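Local coordinates for oxysterol-binding protein homolog 3 (Saccharomyces cerevisiae, PDB 4IC4), which carries lipids, including sterols, in a hydrophobic pocket and transfers them between membranes through the cytosol, in a phosphoinositide-coupled, directional manner, at residues 103-108 against 199-204; 219-224 against 233-238; 244-249 against 267-272. All coordinates share one frame; numbering follows the deposited sequence.

Interaction 1: residues 103-108 against 199-204; sequences ISFLSI and TQPTTI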
loop_
_atom_site.group_PDB
_atom_site.type_symbol
_atom_site.label_atom_id
_atom_site.label_comp_id
_atom_site.label_asym_id
_atom_site.label_seq_id
_atom_site.Cartn_x
_atom_site.Cartn_y
_atom_site.Cartn_z
ATOM N N ILE A 103 -4.545 6.266 -9.366
ATOM C CA ILE A 103 -5.673 6.668 -8.538
ATOM C C ILE A 103 -6.381 5.485 -7.874
ATOM O O ILE A 103 -6.934 5.617 -6.779
ATOM C CB ILE A 103 -6.717 7.432 -9.390
ATOM C CG1 ILE A 103 -6.102 8.725 -9.929
ATOM C CG2 ILE A 103 -7.962 7.727 -8.565
ATOM C CD1 ILE A 103 -6.962 9.428 -10.967
ATOM N N SER A 104 -6.343 4.328 -8.529
ATOM C CA SER A 104 -7.053 3.149 -8.045
ATOM C C SER A 104 -6.854 2.726 -6.599
ATOM O O SER A 104 -7.800 2.252 -5.968
ATOM C CB SER A 104 -6.771 1.947 -8.955
ATOM O OG SER A 104 -5.423 1.529 -8.873
ATOM N N PHE A 105 -5.652 2.895 -6.063
ATOM C CA PHE A 105 -5.403 2.468 -4.693
ATOM C C PHE A 105 -6.318 3.149 -3.675
ATOM O O PHE A 105 -6.590 2.589 -2.612
ATOM C CB PHE A 105 -3.939 2.705 -4.305
ATOM C CG PHE A 105 -3.659 4.098 -3.844
ATOM C CD1 PHE A 105 -3.562 5.141 -4.755
ATOM C CD2 PHE A 105 -3.531 4.379 -2.486
ATOM C CE1 PHE A 105 -3.343 6.446 -4.322
ATOM C CE2 PHE A 105 -3.312 5.682 -2.039
ATOM C CZ PHE A 105 -3.218 6.720 -2.962
ATOM N N LEU A 106 -6.792 4.352 -3.991
ATOM C CA LEU A 106 -7.667 5.079 -3.074
ATOM C C LEU A 106 -8.955 4.321 -2.776
ATOM O O LEU A 106 -9.538 4.475 -1.704
ATOM C CB LEU A 106 -8.029 6.448 -3.653
ATOM C CG LEU A 106 -6.905 7.473 -3.749
ATOM C CD1 LEU A 106 -7.375 8.650 -4.597
ATOM C CD2 LEU A 106 -6.507 7.933 -2.354
ATOM N N SER A 107 -9.382 3.495 -3.725
ATOM C CA SER A 107 -10.621 2.738 -3.595
ATOM C C SER A 107 -10.726 1.812 -2.388
ATOM O O SER A 107 -11.829 1.401 -2.027
ATOM C CB SER A 107 -10.880 1.928 -4.874
ATOM O OG SER A 107 -9.889 0.929 -5.067
ATOM N N ILE A 108 -9.603 1.467 -1.766
ATOM C CA ILE A 108 -9.682 0.576 -0.609
ATOM C C ILE A 108 -10.358 1.259 0.575
ATOM O O ILE A 108 -10.733 0.604 1.543
ATOM C CB ILE A 108 -8.287 0.049 -0.157
ATOM C CG1 ILE A 108 -7.394 1.199 0.311
ATOM C CG2 ILE A 108 -7.641 -0.735 -1.295
ATOM C CD1 ILE A 108 -6.088 0.733 0.942
ATOM N N THR A 199 3.911 10.823 -7.325
ATOM C CA THR A 199 3.895 10.732 -5.871
ATOM C C THR A 199 2.420 10.539 -5.547
ATOM O O THR A 199 1.567 11.223 -6.115
ATOM C CB THR A 199 4.404 12.034 -5.217
ATOM O OG1 THR A 199 5.805 12.174 -5.470
ATOM C CG2 THR A 199 4.167 12.012 -3.712
ATOM N N GLN A 200 2.100 9.601 -4.663
ATOM C CA GLN A 200 0.701 9.379 -4.329
ATOM C C GLN A 200 0.069 10.641 -3.757
ATOM O O GLN A 200 0.707 11.391 -3.022
ATOM C CB GLN A 200 0.558 8.203 -3.358
ATOM C CG GLN A 200 0.705 6.864 -4.068
ATOM C CD GLN A 200 0.367 5.670 -3.198
ATOM O OE1 GLN A 200 0.202 4.557 -3.703
ATOM N NE2 GLN A 200 0.269 5.889 -1.894
ATOM N N PRO A 201 -1.200 10.894 -4.100
ATOM C CA PRO A 201 -1.902 12.083 -3.612
ATOM C C PRO A 201 -2.099 12.116 -2.105
ATOM O O PRO A 201 -2.092 11.084 -1.436
ATOM C CB PRO A 201 -3.226 12.030 -4.362
ATOM C CG PRO A 201 -3.467 10.567 -4.484
ATOM C CD PRO A 201 -2.105 10.044 -4.892
ATOM N N THR A 202 -2.276 13.325 -1.589
ATOM C CA THR A 202 -2.501 13.544 -0.172
ATOM C C THR A 202 -3.930 13.133 0.156
ATOM O O THR A 202 -4.839 13.343 -0.646
ATOM C CB THR A 202 -2.346 15.040 0.184
ATOM O OG1 THR A 202 -1.038 15.491 -0.191
ATOM C CG2 THR A 202 -2.558 15.264 1.672
ATOM N N THR A 203 -4.122 12.529 1.322
ATOM C CA THR A 203 -5.454 12.138 1.760
ATOM C C THR A 203 -5.665 12.741 3.142
ATOM O O THR A 203 -4.703 13.091 3.824
ATOM C CB THR A 203 -5.621 10.605 1.845
ATOM O OG1 THR A 203 -4.631 10.055 2.721
ATOM C CG2 THR A 203 -5.491 9.981 0.465
ATOM N N ILE A 204 -6.922 12.866 3.548
ATOM C CA ILE A 204 -7.242 13.432 4.851
ATOM C C ILE A 204 -8.227 12.549 5.606
ATOM O O ILE A 204 -9.207 12.072 5.038
ATOM C CB ILE A 204 -7.868 14.842 4.711
ATOM C CG1 ILE A 204 -6.937 15.757 3.908
ATOM C CG2 ILE A 204 -8.138 15.429 6.088
ATOM C CD1 ILE A 204 -5.612 16.052 4.580
#
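Within the barrel of the OSBP-related domain, the 3-10 segment 105-108 that follows helix 94-104 packs against the loop joining strands 195-199 and 203-206. The centre of the contact is F105. Its chi1 of 84° leaves CG between the backbone N and the carbonyl carbon, and the ring reaches out to the loop. There the amide of Q200, carried on a chain extended beyond CG, lies flat over one ring face, the two planes only 10° apart. Q200 OE1 sits above the ring centre, and Q200 NE2 comes 3.6 Å from F105 CE2 near the rim. L106 CG covers the opposite face, so the ring is held between its own neighbour and the amide. P201 approaches near the ring plane, tip to tip, with its CD 3.8 Å from F105 CE1. L106 reaches the strand beyond: its CD2 meets T203 CG2 at 3.6 Å as the two side chains slide past each other in opposite directions. On the helical side, S104 O receives both S107 N and S107 OG, the hydroxyl at 2.6 Å from S104 O and nearly along the C=O axis, which ties down the turn bearing F105. The Q200 oxygen also has a weak hydrogen bond from T78, and strand 177-189 takes T203 OG1 weakly at L179. The amide thus lies flat on the ring with both its polar atoms over it; dispersion, shape and the rigid proline ring, rather than directional bonds between the two segments, hold this buried junction together.

Interaction 2: residues 219-224 against 233-238; sequences NEFEVH and ILFDKA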
loop_
_atom_site.group_PDB
_atom_site.type_symbol
_atom_site.label_atom_id
_atom_site.label_comp_id
_atom_site.label_asym_id
_atom_site.label_seq_id
_atom_site.Cartn_x
_atom_site.Cartn_y
_atom_site.Cartn_z
ATOM N N ASN A 219 -6.578 18.126 -2.932
ATOM C CA ASN A 219 -5.676 18.803 -3.848
ATOM C C ASN A 219 -5.560 18.092 -5.192
ATOM O O ASN A 219 -6.561 17.664 -5.762
ATOM C CB ASN A 219 -4.296 18.950 -3.198
ATOM C CG ASN A 219 -4.316 19.878 -1.994
ATOM O OD1 ASN A 219 -3.370 19.915 -1.207
ATOM N ND2 ASN A 219 -5.395 20.639 -1.852
ATOM N N GLU A 220 -4.336 17.958 -5.687
ATOM C CA GLU A 220 -4.100 17.329 -6.980
ATOM C C GLU A 220 -2.721 16.683 -7.027
ATOM O O GLU A 220 -1.934 16.807 -6.089
ATOM C CB GLU A 220 -4.180 18.395 -8.073
ATOM C CG GLU A 220 -3.052 19.418 -7.984
ATOM C CD GLU A 220 -3.512 20.839 -8.253
ATOM O OE1 GLU A 220 -4.024 21.107 -9.360
ATOM O OE2 GLU A 220 -3.362 21.691 -7.351
ATOM N N PHE A 221 -2.439 15.990 -8.125
ATOM C CA PHE A 221 -1.139 15.363 -8.330
ATOM C C PHE A 221 -0.995 15.034 -9.810
ATOM O O PHE A 221 -1.992 14.962 -10.534
ATOM C CB PHE A 221 -0.972 14.112 -7.446
ATOM C CG PHE A 221 -1.581 12.858 -8.006
ATOM C CD1 PHE A 221 -0.785 11.914 -8.649
ATOM C CD2 PHE A 221 -2.936 12.595 -7.846
ATOM C CE1 PHE A 221 -1.329 10.720 -9.120
ATOM C CE2 PHE A 221 -3.493 11.406 -8.314
ATOM C CZ PHE A 221 -2.691 10.465 -8.951
ATOM N N GLU A 222 0.239 14.863 -10.264
ATOM C CA GLU A 222 0.474 14.579 -11.670
ATOM C C GLU A 222 1.305 13.331 -11.919
ATOM O O GLU A 222 2.126 12.928 -11.095
ATOM C CB GLU A 222 1.159 15.774 -12.344
ATOM C CG GLU A 222 0.457 17.109 -12.130
ATOM C CD GLU A 222 0.998 18.205 -13.032
ATOM O OE1 GLU A 222 2.232 18.386 -13.079
ATOM O OE2 GLU A 222 0.186 18.890 -13.692
ATOM N N VAL A 223 1.069 12.719 -13.072
ATOM C CA VAL A 223 1.811 11.548 -13.497
ATOM C C VAL A 223 2.607 12.039 -14.696
ATOM O O VAL A 223 2.050 12.678 -15.588
ATOM C CB VAL A 223 0.877 10.410 -13.943
ATOM C CG1 VAL A 223 1.696 9.261 -14.518
ATOM C CG2 VAL A 223 0.044 9.938 -12.764
ATOM N N HIS A 224 3.901 11.754 -14.713
ATOM C CA HIS A 224 4.755 12.201 -15.806
ATOM C C HIS A 224 5.424 11.056 -16.546
ATOM O O HIS A 224 5.909 10.103 -15.937
ATOM C CB HIS A 224 5.820 13.159 -15.268
ATOM C CG HIS A 224 5.262 14.445 -14.743
ATOM N ND1 HIS A 224 4.760 15.429 -15.569
ATOM C CD2 HIS A 224 5.102 14.898 -13.478
ATOM C CE1 HIS A 224 4.316 16.433 -14.833
ATOM N NE2 HIS A 224 4.511 16.135 -13.562
ATOM N N ILE A 233 -4.391 15.164 -12.225
ATOM C CA ILE A 233 -5.559 14.654 -11.516
ATOM C C ILE A 233 -5.987 15.629 -10.431
ATOM O O ILE A 233 -5.204 15.956 -9.544
ATOM C CB ILE A 233 -5.265 13.287 -10.844
ATOM C CG1 ILE A 233 -4.862 12.252 -11.896
ATOM C CG2 ILE A 233 -6.493 12.798 -10.098
ATOM C CD1 ILE A 233 -3.435 12.376 -12.378
ATOM N N LEU A 234 -7.229 16.095 -10.511
ATOM C CA LEU A 234 -7.753 17.026 -9.521
ATOM C C LEU A 234 -8.971 16.434 -8.826
ATOM O O LEU A 234 -9.924 16.010 -9.476
ATOM C CB LEU A 234 -8.126 18.361 -10.177
ATOM C CG LEU A 234 -9.136 18.356 -11.326
ATOM C CD1 LEU A 234 -9.585 19.781 -11.610
ATOM C CD2 LEU A 234 -8.515 17.735 -12.566
ATOM N N PHE A 235 -8.931 16.403 -7.500
ATOM C CA PHE A 235 -10.030 15.858 -6.718
ATOM C C PHE A 235 -11.035 16.943 -6.345
ATOM O O PHE A 235 -10.655 18.083 -6.077
ATOM C CB PHE A 235 -9.478 15.190 -5.458
ATOM C CG PHE A 235 -8.561 14.036 -5.747
ATOM C CD1 PHE A 235 -9.075 12.805 -6.141
ATOM C CD2 PHE A 235 -7.184 14.195 -5.674
ATOM C CE1 PHE A 235 -8.227 11.748 -6.460
ATOM C CE2 PHE A 235 -6.330 13.143 -5.992
ATOM C CZ PHE A 235 -6.853 11.920 -6.384
ATOM N N ASP A 236 -12.314 16.582 -6.335
ATOM C CA ASP A 236 -13.374 17.529 -5.994
ATOM C C ASP A 236 -13.173 18.069 -4.586
ATOM O O ASP A 236 -12.751 17.340 -3.689
ATOM C CB ASP A 236 -14.745 16.858 -6.070
ATOM C CG ASP A 236 -15.152 16.508 -7.486
ATOM O OD1 ASP A 236 -14.425 16.875 -8.432
ATOM O OD2 ASP A 236 -16.212 15.864 -7.650
ATOM N N LYS A 237 -13.480 19.346 -4.384
ATOM C CA LYS A 237 -13.329 19.932 -3.061
ATOM C C LYS A 237 -14.597 19.739 -2.241
ATOM O O LYS A 237 -15.702 19.996 -2.714
ATOM C CB LYS A 237 -13.002 21.424 -3.153
ATOM C CG LYS A 237 -12.751 22.052 -1.788
ATOM C CD LYS A 237 -12.319 23.503 -1.887
ATOM C CE LYS A 237 -12.101 24.094 -0.501
ATOM N NZ LYS A 237 -11.053 23.364 0.265
ATOM N N ALA A 238 -14.425 19.279 -1.006
ATOM C CA ALA A 238 -15.546 19.048 -0.106
ATOM C C ALA A 238 -15.065 19.169 1.334
ATOM O O ALA A 238 -14.123 18.488 1.738
ATOM C CB ALA A 238 -16.134 17.665 -0.348
HETATM O O HOH W 1 -8.824 19.861 -5.021
#
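A chi1 of 83° puts CG of F221 between its backbone N and carbonyl carbon, so the ring leans toward the adjoining strand, where I233 has CG1 beside its backbone N and then a turn at chi2 that brings CD1 round over the ring. The two side chains run side by side, pointing the same way. I233 CD1 lies 4.2 Å from the F221 ring centroid, close to the ring normal, a CH-pi contact, while I233 CB closes to 3.6 Å from F221 CE2. F235, with CG anti to its carbonyl carbon, crosses F221 obliquely, its CE2 near the F221 ring plane and 3.9 Å from F221 CD2; I233 CG2 covers part of one face of the F235 ring. V223 CG2 extends the apolar row toward I233 CD1.

The backbones form the antiparallel hairpin of strands 214-225 and 230-235. F221 and I233 are a hydrogen-bonded pair: I233 N donates to F221 O at 2.9 Å and F221 N to I233 O at 3.1 Å, the first nearly along the C=O axis. E220 and L234 make the next, non-hydrogen-bonded pair, their side chains on the other face. At the strand end F235 N donates to N219 O over 3.2 Å, almost straight at 172°, and a water donates to both N219 O and F235 O, bridging the two chains at the end of the pairing. Helix 94-104 presses on the F221 and I233 side through A102 and I103. The hairpin is thus two-sided: backbone bonds fix the register, one face is an apolar surface of aromatic and aliphatic groups, and the other carries E220 and L234, whose side-chain ends lead away from the partner strand.

Interaction 3: residues 244-249 against 267-272; sequences RSEGFK and GKWTQS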
loop_
_atom_site.group_PDB
_atom_site.type_symbol
_atom_site.label_atom_id
_atom_site.label_comp_id
_atom_site.label_asym_id
_atom_site.label_seq_id
_atom_site.Cartn_x
_atom_site.Cartn_y
_atom_site.Cartn_z
ATOM N N ARG A 244 -18.471 13.310 1.851
ATOM C CA ARG A 244 -17.161 12.831 1.418
ATOM C C ARG A 244 -16.910 13.128 -0.057
ATOM O O ARG A 244 -17.775 12.896 -0.902
ATOM C CB ARG A 244 -17.037 11.320 1.654
ATOM C CG ARG A 244 -15.697 10.732 1.200
ATOM C CD ARG A 244 -15.562 9.252 1.550
ATOM N NE ARG A 244 -16.497 8.404 0.812
ATOM C CZ ARG A 244 -16.600 7.086 0.974
ATOM N NH1 ARG A 244 -15.823 6.455 1.850
ATOM N NH2 ARG A 244 -17.482 6.399 0.262
ATOM N N SER A 245 -15.727 13.649 -0.360
ATOM C CA SER A 245 -15.359 13.947 -1.737
ATOM C C SER A 245 -14.995 12.641 -2.430
ATOM O O SER A 245 -14.054 11.957 -2.019
ATOM C CB SER A 245 -14.159 14.893 -1.782
ATOM O OG SER A 245 -13.677 15.012 -3.109
ATOM N N GLU A 246 -15.730 12.298 -3.482
ATOM C CA GLU A 246 -15.480 11.056 -4.205
ATOM C C GLU A 246 -15.152 11.234 -5.682
ATOM O O GLU A 246 -14.568 10.345 -6.304
ATOM C CB GLU A 246 -16.682 10.125 -4.046
ATOM C CG GLU A 246 -16.870 9.645 -2.617
ATOM C CD GLU A 246 -18.104 8.788 -2.434
ATOM O OE1 GLU A 246 -18.504 8.100 -3.397
ATOM O OE2 GLU A 246 -18.664 8.791 -1.319
ATOM N N GLY A 247 -15.514 12.384 -6.244
ATOM C CA GLY A 247 -15.252 12.620 -7.652
ATOM C C GLY A 247 -13.908 13.249 -7.967
ATOM O O GLY A 247 -13.262 13.847 -7.105
ATOM N N PHE A 248 -13.480 13.108 -9.215
ATOM C CA PHE A 248 -12.213 13.680 -9.645
ATOM C C PHE A 248 -12.171 13.767 -11.163
ATOM O O PHE A 248 -12.934 13.093 -11.855
ATOM C CB PHE A 248 -11.046 12.833 -9.128
ATOM C CG PHE A 248 -10.959 11.469 -9.751
ATOM C CD1 PHE A 248 -10.305 11.283 -10.963
ATOM C CD2 PHE A 248 -11.545 10.373 -9.130
ATOM C CE1 PHE A 248 -10.236 10.019 -11.547
ATOM C CE2 PHE A 248 -11.483 9.111 -9.703
ATOM C CZ PHE A 248 -10.827 8.930 -10.913
ATOM N N LYS A 249 -11.283 14.613 -11.670
ATOM C CA LYS A 249 -11.125 14.809 -13.102
ATOM C C LYS A 249 -9.663 14.606 -13.463
ATOM O O LYS A 249 -8.772 14.865 -12.653
ATOM C CB LYS A 249 -11.552 16.228 -13.494
ATOM C CG LYS A 249 -13.017 16.550 -13.237
ATOM C CD LYS A 249 -13.936 15.739 -14.137
ATOM C CE LYS A 249 -15.381 16.206 -14.007
ATOM N NZ LYS A 249 -16.297 15.459 -14.910
ATOM N N GLY A 267 -14.458 10.491 -13.001
ATOM C CA GLY A 267 -15.053 9.399 -12.259
ATOM C C GLY A 267 -14.996 9.627 -10.763
ATOM O O GLY A 267 -14.767 10.747 -10.297
ATOM N N LYS A 268 -15.221 8.556 -10.013
ATOM C CA LYS A 268 -15.182 8.598 -8.558
ATOM C C LYS A 268 -14.208 7.512 -8.124
ATOM O O LYS A 268 -14.280 6.385 -8.619
ATOM C CB LYS A 268 -16.570 8.318 -7.974
ATOM C CG LYS A 268 -17.603 9.395 -8.274
ATOM C CD LYS A 268 -18.931 9.083 -7.603
ATOM C CE LYS A 268 -19.926 10.220 -7.784
ATOM N NZ LYS A 268 -21.237 9.903 -7.147
ATOM N N TRP A 269 -13.294 7.841 -7.216
ATOM C CA TRP A 269 -12.319 6.853 -6.769
ATOM C C TRP A 269 -12.951 5.725 -5.968
ATOM O O TRP A 269 -12.295 4.735 -5.645
ATOM C CB TRP A 269 -11.201 7.512 -5.954
ATOM C CG TRP A 269 -11.669 8.354 -4.812
ATOM C CD1 TRP A 269 -11.908 9.699 -4.825
ATOM C CD2 TRP A 269 -11.951 7.907 -3.483
ATOM N NE1 TRP A 269 -12.320 10.118 -3.583
ATOM C CE2 TRP A 269 -12.357 9.038 -2.740
ATOM C CE3 TRP A 269 -11.901 6.660 -2.846
ATOM C CZ2 TRP A 269 -12.713 8.960 -1.389
ATOM C CZ3 TRP A 269 -12.253 6.581 -1.503
ATOM C CH2 TRP A 269 -12.655 7.726 -0.789
ATOM N N THR A 270 -14.233 5.876 -5.660
ATOM C CA THR A 270 -14.969 4.867 -4.915
ATOM C C THR A 270 -15.711 3.921 -5.851
ATOM O O THR A 270 -16.327 2.954 -5.396
ATOM C CB THR A 270 -16.022 5.518 -4.006
ATOM O OG1 THR A 270 -16.892 6.329 -4.808
ATOM C CG2 THR A 270 -15.364 6.379 -2.944
ATOM N N GLN A 271 -15.651 4.178 -7.156
ATOM C CA GLN A 271 -16.397 3.338 -8.090
ATOM C C GLN A 271 -15.776 3.069 -9.460
ATOM O O GLN A 271 -15.526 1.921 -9.809
ATOM C CB GLN A 271 -17.792 3.939 -8.291
ATOM C CG GLN A 271 -18.900 2.944 -8.647
ATOM C CD GLN A 271 -18.619 2.129 -9.897
ATOM O OE1 GLN A 271 -17.905 1.124 -9.855
ATOM N NE2 GLN A 271 -19.180 2.561 -11.022
ATOM N N SER A 272 -15.536 4.116 -10.245
ATOM C CA SER A 272 -14.995 3.914 -11.584
ATOM C C SER A 272 -14.422 5.167 -12.224
ATOM O O SER A 272 -14.559 6.265 -11.697
ATOM C CB SER A 272 -16.089 3.367 -12.496
ATOM O OG SER A 272 -17.132 4.317 -12.625
HETATM O O HOH W 2 -12.449 12.957 -4.565
#
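W269 donates twice into the chain facing it, from its backbone and from its indole, and the two acceptors are consecutive carbonyls. W269 N reaches E246 O at 3.0 Å, nearly along the C=O axis, whereas W269 NE1 meets S245 O on a lone pair, also at 3.0 Å but bent to 134°. Its chi1 of 53° sets the indole in the crowded position between N and carbonyl carbon, turning NE1 back toward S245. A water accepts weakly from NE1 in the ring plane and donates to S245 OG and G247 O. Over one indole face, offset toward the rim, lies T270 CG2, whose hydroxyl OG1 donates to E246 OE1 at 2.8 Å. R244 makes a salt bridge to the other oxygen, E246 OE2, side-on through NE and NH2; OE2 lies in the guanidinium plane but is met from above the carboxylate plane. With both oxygens bonded, the carboxylate is probably kept ionised. R244 NH1 has a further partner in R110 O, and S245 OG donates to D236 O. F248 turns its ring edge to the second strand, F248 CE2 lying 3.3 Å from W269 N, while G267 O sits over the ring face. F248 and G267 form the hydrogen-bonded pair: F248 N to G267 O at 2.9 Å, G267 N to F248 O at 3.2 Å. G247 and K268 are the non-hydrogen-bonded pair, G247 CA 4.1 Å from K268 CA. The pairing belongs to the antiparallel hairpin of strands 247-253 and 263-268; a classic beta bulge, Q271 and S272 both facing K268, marks the turn into strand 272-275.

Overall arrangement
Along the chain the three contacts come in series, their centres 10 to 11 Å apart. Strands 203-206, 214-225, 230-235 and 247-253 are successive neighbours in the barrel of the lipid-binding domain, so interactions 2 and 3 are consecutive hairpins, with the segment after helix 94-104 packed on them in interaction 1. I103 links them: its CD1 packs on I233 CG2 of interaction 2 and on F248 CE1 of interaction 3. P201 touches F221 and F235, and L106 and S107 lie on W269. Between the hairpins, L234 N probably bonds to K249 O. Interactions 2 and 3 lie away from the phosphoinositide-binding residues; in interaction 1 the T203 side chain is about 12 Å from that of K118.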